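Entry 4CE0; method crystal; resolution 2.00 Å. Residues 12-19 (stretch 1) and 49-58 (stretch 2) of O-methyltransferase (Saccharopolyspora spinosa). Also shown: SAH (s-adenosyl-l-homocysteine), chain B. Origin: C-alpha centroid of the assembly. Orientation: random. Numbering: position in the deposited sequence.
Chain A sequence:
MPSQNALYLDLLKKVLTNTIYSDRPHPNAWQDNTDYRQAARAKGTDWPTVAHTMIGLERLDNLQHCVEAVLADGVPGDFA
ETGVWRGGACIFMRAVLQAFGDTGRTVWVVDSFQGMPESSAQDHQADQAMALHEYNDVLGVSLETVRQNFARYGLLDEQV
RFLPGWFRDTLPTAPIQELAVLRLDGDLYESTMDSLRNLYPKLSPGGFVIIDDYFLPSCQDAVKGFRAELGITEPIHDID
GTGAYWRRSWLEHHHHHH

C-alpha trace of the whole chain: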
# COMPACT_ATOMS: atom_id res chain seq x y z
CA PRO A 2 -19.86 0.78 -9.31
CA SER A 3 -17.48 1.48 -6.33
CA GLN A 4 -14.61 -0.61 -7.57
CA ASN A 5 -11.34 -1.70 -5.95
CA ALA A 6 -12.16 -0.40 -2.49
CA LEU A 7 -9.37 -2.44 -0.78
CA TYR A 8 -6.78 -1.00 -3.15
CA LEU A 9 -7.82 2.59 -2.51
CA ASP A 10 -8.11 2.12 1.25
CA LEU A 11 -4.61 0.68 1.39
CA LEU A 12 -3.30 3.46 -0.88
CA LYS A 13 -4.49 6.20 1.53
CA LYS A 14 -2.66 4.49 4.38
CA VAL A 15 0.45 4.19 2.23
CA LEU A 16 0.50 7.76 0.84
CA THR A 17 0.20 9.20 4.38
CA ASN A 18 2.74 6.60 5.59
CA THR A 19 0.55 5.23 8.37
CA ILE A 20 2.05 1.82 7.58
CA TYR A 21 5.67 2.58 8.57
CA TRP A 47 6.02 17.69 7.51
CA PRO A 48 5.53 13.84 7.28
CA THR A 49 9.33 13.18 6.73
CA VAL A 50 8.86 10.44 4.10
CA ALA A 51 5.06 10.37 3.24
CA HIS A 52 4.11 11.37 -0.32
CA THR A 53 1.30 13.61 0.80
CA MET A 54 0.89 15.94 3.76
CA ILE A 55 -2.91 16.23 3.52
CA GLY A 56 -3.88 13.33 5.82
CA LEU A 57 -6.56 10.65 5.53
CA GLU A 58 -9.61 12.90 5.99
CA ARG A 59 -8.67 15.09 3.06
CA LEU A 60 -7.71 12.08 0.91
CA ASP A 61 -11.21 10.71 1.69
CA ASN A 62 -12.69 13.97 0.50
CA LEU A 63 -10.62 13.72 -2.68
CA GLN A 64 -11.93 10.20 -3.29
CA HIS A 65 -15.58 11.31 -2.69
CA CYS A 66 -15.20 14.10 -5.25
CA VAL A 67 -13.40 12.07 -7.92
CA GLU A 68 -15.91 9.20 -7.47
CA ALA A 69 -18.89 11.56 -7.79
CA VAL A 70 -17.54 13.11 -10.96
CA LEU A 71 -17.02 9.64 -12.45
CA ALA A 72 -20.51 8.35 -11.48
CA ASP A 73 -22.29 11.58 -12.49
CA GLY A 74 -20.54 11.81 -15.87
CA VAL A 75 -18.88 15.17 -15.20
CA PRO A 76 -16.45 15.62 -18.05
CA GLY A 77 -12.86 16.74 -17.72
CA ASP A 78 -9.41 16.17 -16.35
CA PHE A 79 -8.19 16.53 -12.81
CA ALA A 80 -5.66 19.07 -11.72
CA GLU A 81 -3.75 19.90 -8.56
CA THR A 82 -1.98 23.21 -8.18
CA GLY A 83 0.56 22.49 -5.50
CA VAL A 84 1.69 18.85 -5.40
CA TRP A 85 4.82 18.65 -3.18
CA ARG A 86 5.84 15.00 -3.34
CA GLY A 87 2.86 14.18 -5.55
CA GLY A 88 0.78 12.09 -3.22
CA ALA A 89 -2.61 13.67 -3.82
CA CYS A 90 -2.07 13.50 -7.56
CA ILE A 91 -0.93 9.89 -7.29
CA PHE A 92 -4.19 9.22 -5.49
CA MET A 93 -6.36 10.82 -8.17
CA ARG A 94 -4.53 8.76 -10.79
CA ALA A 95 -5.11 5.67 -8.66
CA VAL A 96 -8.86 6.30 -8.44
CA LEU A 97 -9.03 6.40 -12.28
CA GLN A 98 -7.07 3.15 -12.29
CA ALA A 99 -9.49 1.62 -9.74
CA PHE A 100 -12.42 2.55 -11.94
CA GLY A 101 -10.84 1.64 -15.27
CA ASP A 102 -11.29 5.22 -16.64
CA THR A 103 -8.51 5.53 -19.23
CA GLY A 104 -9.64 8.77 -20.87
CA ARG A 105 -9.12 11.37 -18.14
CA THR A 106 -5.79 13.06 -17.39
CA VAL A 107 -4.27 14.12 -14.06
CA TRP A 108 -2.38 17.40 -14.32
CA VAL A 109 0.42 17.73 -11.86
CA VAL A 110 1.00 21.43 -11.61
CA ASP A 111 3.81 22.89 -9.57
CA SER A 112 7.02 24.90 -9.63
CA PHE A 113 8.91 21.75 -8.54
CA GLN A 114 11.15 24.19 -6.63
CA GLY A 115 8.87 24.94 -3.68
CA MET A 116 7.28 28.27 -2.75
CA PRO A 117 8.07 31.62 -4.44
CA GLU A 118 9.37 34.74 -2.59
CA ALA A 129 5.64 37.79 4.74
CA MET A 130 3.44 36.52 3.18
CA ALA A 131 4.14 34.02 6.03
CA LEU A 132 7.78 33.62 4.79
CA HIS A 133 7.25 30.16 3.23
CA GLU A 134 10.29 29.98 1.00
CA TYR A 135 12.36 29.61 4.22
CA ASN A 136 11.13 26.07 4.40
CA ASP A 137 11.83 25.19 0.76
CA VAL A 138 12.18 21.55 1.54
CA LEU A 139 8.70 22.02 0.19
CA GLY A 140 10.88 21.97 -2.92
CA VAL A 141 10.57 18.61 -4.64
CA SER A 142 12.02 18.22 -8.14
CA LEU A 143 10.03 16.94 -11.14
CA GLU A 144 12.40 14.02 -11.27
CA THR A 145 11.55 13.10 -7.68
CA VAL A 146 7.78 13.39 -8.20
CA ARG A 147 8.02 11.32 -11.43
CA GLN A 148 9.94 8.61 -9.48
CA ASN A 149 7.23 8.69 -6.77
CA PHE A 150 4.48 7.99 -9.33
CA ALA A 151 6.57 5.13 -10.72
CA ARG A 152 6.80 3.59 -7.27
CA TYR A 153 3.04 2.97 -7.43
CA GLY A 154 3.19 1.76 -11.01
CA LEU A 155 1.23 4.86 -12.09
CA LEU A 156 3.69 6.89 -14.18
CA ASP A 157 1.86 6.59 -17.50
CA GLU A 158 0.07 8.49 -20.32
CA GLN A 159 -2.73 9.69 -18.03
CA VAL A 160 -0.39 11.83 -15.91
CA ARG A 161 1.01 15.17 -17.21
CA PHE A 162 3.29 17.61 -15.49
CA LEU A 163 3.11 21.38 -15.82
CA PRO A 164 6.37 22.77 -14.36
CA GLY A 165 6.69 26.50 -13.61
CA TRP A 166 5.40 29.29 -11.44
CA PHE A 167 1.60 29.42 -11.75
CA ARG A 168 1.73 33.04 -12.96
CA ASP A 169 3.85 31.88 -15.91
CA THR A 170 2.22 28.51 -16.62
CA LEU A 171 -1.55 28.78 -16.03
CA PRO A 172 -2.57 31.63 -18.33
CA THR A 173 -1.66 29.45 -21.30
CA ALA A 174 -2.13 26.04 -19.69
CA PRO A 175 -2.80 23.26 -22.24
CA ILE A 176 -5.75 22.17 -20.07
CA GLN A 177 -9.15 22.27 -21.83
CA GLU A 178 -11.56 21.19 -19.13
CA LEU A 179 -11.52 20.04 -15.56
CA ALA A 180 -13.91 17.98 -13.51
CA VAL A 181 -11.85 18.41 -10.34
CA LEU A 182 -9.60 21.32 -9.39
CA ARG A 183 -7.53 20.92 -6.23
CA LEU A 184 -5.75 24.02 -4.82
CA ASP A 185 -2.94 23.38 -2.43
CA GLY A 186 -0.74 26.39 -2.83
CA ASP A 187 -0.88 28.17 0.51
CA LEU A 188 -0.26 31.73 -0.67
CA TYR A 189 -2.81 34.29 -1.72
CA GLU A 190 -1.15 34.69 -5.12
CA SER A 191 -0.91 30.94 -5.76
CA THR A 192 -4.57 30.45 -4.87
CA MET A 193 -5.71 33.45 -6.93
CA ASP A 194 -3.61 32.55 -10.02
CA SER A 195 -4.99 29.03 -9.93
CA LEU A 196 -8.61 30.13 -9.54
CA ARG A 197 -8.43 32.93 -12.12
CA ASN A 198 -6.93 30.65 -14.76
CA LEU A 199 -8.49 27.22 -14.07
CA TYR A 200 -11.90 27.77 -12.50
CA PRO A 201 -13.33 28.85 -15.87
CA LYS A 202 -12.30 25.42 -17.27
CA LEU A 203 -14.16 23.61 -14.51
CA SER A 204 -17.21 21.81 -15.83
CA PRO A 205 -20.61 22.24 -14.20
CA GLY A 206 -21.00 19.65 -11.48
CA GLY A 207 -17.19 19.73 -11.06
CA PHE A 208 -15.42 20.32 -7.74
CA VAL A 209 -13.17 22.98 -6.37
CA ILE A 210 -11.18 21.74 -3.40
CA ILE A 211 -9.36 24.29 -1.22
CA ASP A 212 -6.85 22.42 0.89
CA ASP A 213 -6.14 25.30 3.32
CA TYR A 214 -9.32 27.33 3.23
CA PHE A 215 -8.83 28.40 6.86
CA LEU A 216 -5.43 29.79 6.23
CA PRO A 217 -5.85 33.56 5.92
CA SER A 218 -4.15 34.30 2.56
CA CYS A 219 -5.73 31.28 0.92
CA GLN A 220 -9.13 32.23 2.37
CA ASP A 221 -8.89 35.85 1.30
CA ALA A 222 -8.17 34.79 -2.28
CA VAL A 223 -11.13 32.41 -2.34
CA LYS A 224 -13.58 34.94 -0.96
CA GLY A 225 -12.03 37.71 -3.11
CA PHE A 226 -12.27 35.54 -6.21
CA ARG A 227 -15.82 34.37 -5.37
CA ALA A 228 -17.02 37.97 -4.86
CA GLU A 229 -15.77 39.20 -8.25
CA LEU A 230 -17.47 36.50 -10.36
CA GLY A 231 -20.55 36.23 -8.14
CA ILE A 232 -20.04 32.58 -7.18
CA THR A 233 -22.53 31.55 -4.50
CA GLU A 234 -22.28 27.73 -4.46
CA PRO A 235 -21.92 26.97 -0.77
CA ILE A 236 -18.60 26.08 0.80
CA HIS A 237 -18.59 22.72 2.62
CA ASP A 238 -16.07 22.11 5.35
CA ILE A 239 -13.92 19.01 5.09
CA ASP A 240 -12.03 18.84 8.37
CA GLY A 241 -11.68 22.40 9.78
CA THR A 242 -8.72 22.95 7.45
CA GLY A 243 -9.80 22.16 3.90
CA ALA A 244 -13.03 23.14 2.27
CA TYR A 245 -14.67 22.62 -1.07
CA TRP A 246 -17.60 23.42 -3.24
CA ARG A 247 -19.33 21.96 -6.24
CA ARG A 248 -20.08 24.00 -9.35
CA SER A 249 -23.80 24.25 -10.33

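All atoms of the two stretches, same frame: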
# COMPACT_ATOMS: atom_id res chain seq x y z
N LEU A 12 -4.06 2.35 -0.29
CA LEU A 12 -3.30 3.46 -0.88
C LEU A 12 -3.27 4.70 0.03
O LEU A 12 -2.20 5.30 0.22
CB LEU A 12 -3.83 3.82 -2.26
CG LEU A 12 -2.98 4.79 -3.10
CD1 LEU A 12 -1.52 4.34 -3.21
CD2 LEU A 12 -3.56 4.92 -4.48
N LYS A 13 -4.41 5.05 0.61
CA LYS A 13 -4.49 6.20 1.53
C LYS A 13 -3.57 6.02 2.73
O LYS A 13 -2.90 6.95 3.14
CB LYS A 13 -5.95 6.45 1.97
CG LYS A 13 -6.81 6.96 0.79
CD LYS A 13 -8.23 7.25 1.17
CE LYS A 13 -8.98 6.00 1.51
NZ LYS A 13 -10.44 6.25 1.46
N LYS A 14 -3.55 4.81 3.28
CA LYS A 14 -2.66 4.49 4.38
C LYS A 14 -1.21 4.63 3.94
O LYS A 14 -0.36 5.16 4.66
CB LYS A 14 -2.89 3.06 4.86
CG LYS A 14 -4.18 2.82 5.65
CD LYS A 14 -4.31 1.29 5.87
CE LYS A 14 -5.48 0.87 6.76
NZ LYS A 14 -6.79 1.01 6.06
N VAL A 15 -0.92 4.12 2.74
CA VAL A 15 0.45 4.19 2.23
C VAL A 15 0.92 5.63 1.93
O VAL A 15 2.00 6.02 2.33
CB VAL A 15 0.60 3.33 0.97
CG1 VAL A 15 2.04 3.33 0.51
CG2 VAL A 15 0.09 1.91 1.27
N LEU A 16 0.11 6.41 1.23
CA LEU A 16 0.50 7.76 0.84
C LEU A 16 0.74 8.69 2.04
O LEU A 16 1.55 9.60 1.97
CB LEU A 16 -0.58 8.37 -0.05
CG LEU A 16 -0.71 7.77 -1.43
CD1 LEU A 16 -2.06 8.17 -2.09
CD2 LEU A 16 0.45 8.23 -2.26
N THR A 17 -0.00 8.47 3.12
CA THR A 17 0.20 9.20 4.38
C THR A 17 1.25 8.53 5.29
O THR A 17 1.53 9.02 6.38
CB THR A 17 -1.09 9.22 5.18
OG1 THR A 17 -1.58 7.88 5.25
CG2 THR A 17 -2.16 10.12 4.51
N ASN A 18 1.80 7.41 4.83
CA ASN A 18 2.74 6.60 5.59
C ASN A 18 2.28 6.20 6.99
O ASN A 18 3.04 6.29 7.95
CB ASN A 18 4.08 7.31 5.68
CG ASN A 18 5.22 6.36 6.10
OD1 ASN A 18 5.19 5.15 5.84
ND2 ASN A 18 6.22 6.92 6.77
N THR A 19 1.04 5.75 7.10
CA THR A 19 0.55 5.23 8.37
C THR A 19 1.02 3.80 8.56
O THR A 19 0.93 3.27 9.66
CB THR A 19 -1.00 5.23 8.49
OG1 THR A 19 -1.56 4.25 7.61
CG2 THR A 19 -1.56 6.59 8.17
N THR A 49 7.97 13.76 6.78
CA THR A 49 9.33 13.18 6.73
C THR A 49 9.56 12.31 5.49
O THR A 49 10.44 12.64 4.69
CB THR A 49 9.79 12.33 8.00
OG1 THR A 49 9.00 11.14 8.12
CG2 THR A 49 9.75 13.15 9.28
N VAL A 50 8.81 11.22 5.34
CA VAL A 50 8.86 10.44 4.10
C VAL A 50 7.53 10.37 3.32
O VAL A 50 7.58 10.18 2.12
CB VAL A 50 9.49 9.04 4.30
CG1 VAL A 50 10.96 9.19 4.70
CG2 VAL A 50 8.75 8.23 5.31
N ALA A 51 6.36 10.53 3.96
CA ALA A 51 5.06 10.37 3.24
C ALA A 51 4.96 11.22 1.97
O ALA A 51 5.53 12.30 1.89
CB ALA A 51 3.90 10.73 4.15
N HIS A 52 4.20 10.73 0.99
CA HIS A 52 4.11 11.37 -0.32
C HIS A 52 3.04 12.44 -0.39
O HIS A 52 2.97 13.22 -1.36
CB HIS A 52 3.90 10.33 -1.40
CG HIS A 52 5.12 9.51 -1.67
ND1 HIS A 52 5.07 8.18 -2.06
CD2 HIS A 52 6.44 9.81 -1.58
CE1 HIS A 52 6.29 7.72 -2.22
NE2 HIS A 52 7.15 8.68 -1.92
N THR A 53 2.21 12.49 0.63
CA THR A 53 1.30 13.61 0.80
C THR A 53 1.26 14.05 2.25
O THR A 53 1.46 13.23 3.15
CB THR A 53 -0.16 13.28 0.36
OG1 THR A 53 -0.94 14.48 0.41
CG2 THR A 53 -0.80 12.23 1.25
N MET A 54 0.99 15.34 2.45
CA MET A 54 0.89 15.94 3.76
C MET A 54 -0.58 16.17 4.15
O MET A 54 -0.88 16.59 5.28
CB MET A 54 1.71 17.24 3.81
CG MET A 54 1.10 18.44 3.10
SD MET A 54 2.03 19.97 3.37
CE MET A 54 3.56 19.69 2.47
N ILE A 55 -1.52 15.85 3.25
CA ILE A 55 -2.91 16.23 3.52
C ILE A 55 -3.71 15.37 4.50
O ILE A 55 -4.80 15.78 4.89
CB ILE A 55 -3.75 16.45 2.21
CG1 ILE A 55 -4.09 15.12 1.56
CG2 ILE A 55 -3.02 17.39 1.30
CD1 ILE A 55 -5.05 15.22 0.35
N GLY A 56 -3.21 14.19 4.86
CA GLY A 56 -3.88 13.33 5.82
C GLY A 56 -5.02 12.54 5.21
O GLY A 56 -5.42 12.80 4.07
N LEU A 57 -5.57 11.60 6.00
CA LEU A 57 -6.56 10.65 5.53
C LEU A 57 -7.93 11.28 5.27
O LEU A 57 -8.66 10.85 4.39
CB LEU A 57 -6.72 9.52 6.55
CG LEU A 57 -5.59 8.50 6.82
CD1 LEU A 57 -6.04 7.46 7.89
CD2 LEU A 57 -5.13 7.79 5.55
N GLU A 58 -8.30 12.25 6.10
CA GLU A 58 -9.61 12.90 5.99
C GLU A 58 -9.71 13.67 4.67
O GLU A 58 -10.72 13.64 3.96
CB GLU A 58 -9.87 13.86 7.16
CG GLU A 58 -10.74 13.26 8.22
CD GLU A 58 -10.75 14.07 9.53
OE1 GLU A 58 -9.75 14.76 9.84
OE2 GLU A 58 -11.76 13.98 10.26
N SAH B . 1.21 17.16 0.08
CA SAH B . 0.61 18.41 -0.40
CB SAH B . 1.55 19.40 -1.05
CG SAH B . 1.24 20.85 -1.41
SD SAH B . 2.62 21.78 -0.68
C SAH B . -0.27 17.82 -1.43
O SAH B . -0.71 18.61 -2.26
OXT SAH B . -0.39 16.47 -1.19
C5' SAH B . 2.60 23.32 -1.66
C4' SAH B . 3.12 23.16 -3.10
O4' SAH B . 2.73 24.26 -3.90
C3' SAH B . 4.64 23.10 -3.22
O3' SAH B . 4.97 21.89 -3.88
C2' SAH B . 5.08 24.33 -4.02
O2' SAH B . 6.22 24.21 -4.90
C1' SAH B . 3.79 24.68 -4.76
N9 SAH B . 3.57 26.10 -5.10
C8 SAH B . 3.08 27.06 -4.24
N7 SAH B . 2.96 28.21 -4.93
C5 SAH B . 3.31 27.99 -6.21
C6 SAH B . 3.38 28.81 -7.34
N6 SAH B . 3.04 30.10 -7.28
N1 SAH B . 3.82 28.29 -8.54
C2 SAH B . 4.17 26.96 -8.65
N3 SAH B . 4.13 26.18 -7.52
C4 SAH B . 3.67 26.66 -6.34

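Residues 12-16 close a helix that begins earlier in the chain. Leu16 N donates to Leu12 O at 2.8 Å, and the helix then ends in a Schellman motif: Asn18 has positive phi (53°), Thr19 N reaches back to Lys14 O at 2.9 Å, and Asn18 N to Val15 O at 2.9 Å. The second stretch is mostly loop and leads into a helix that includes Leu57 and Glu58. The CA atoms of Asn18 and Ala51 lie 5.0 Å apart, those of Leu16 and His52 5.2 Å, and those of Lys13 and Leu57 6.3 Å.

Ending the helix leaves Leu16 O without a partner in its own stretch, and the loop supplies two. Thr53 N donates to Leu16 O at 3.3 Å with an N-H...O angle of 152°; His52 N, although closer to Leu16 O at 3.0 Å, makes a weak bond because its angle is 131°.

The remaining contacts are largely apolar. Ala51 CB points toward the helix end and packs 3.4 Å from Leu16 O and 3.8 Å from Asn18 CB. Leu57 has the largest area covered by the other stretch, 88 Å²; its CA-to-CB bond points sideways, yet with chi1 m and chi2 t its CD2 comes within 3.4 Å of Lys13 O and 3.6 Å of Thr17 OG1. Thr17 CG2 lies 4.1 Å from Thr53 CG2 and 3.8 Å from Gly56 C, while Thr17 OG1 faces back into its own helix, 2.7 Å from Lys13 O and 3.0 Å from Lys14 O.

Thr53 joins this contact to the ligand. Its OG1 donates to SAH OXT at 2.6 Å and accepts from Ile55 N at 3.2 Å, with a nearly linear angle of 172°, capping the turn that leads into the helix. The hydrogen bonds of Thr53 are divided, with its backbone N directed to Leu16 O and its OG1 to SAH OXT and Ile55 N, while its CG2 also packs 4.1 Å from Leu16 CB.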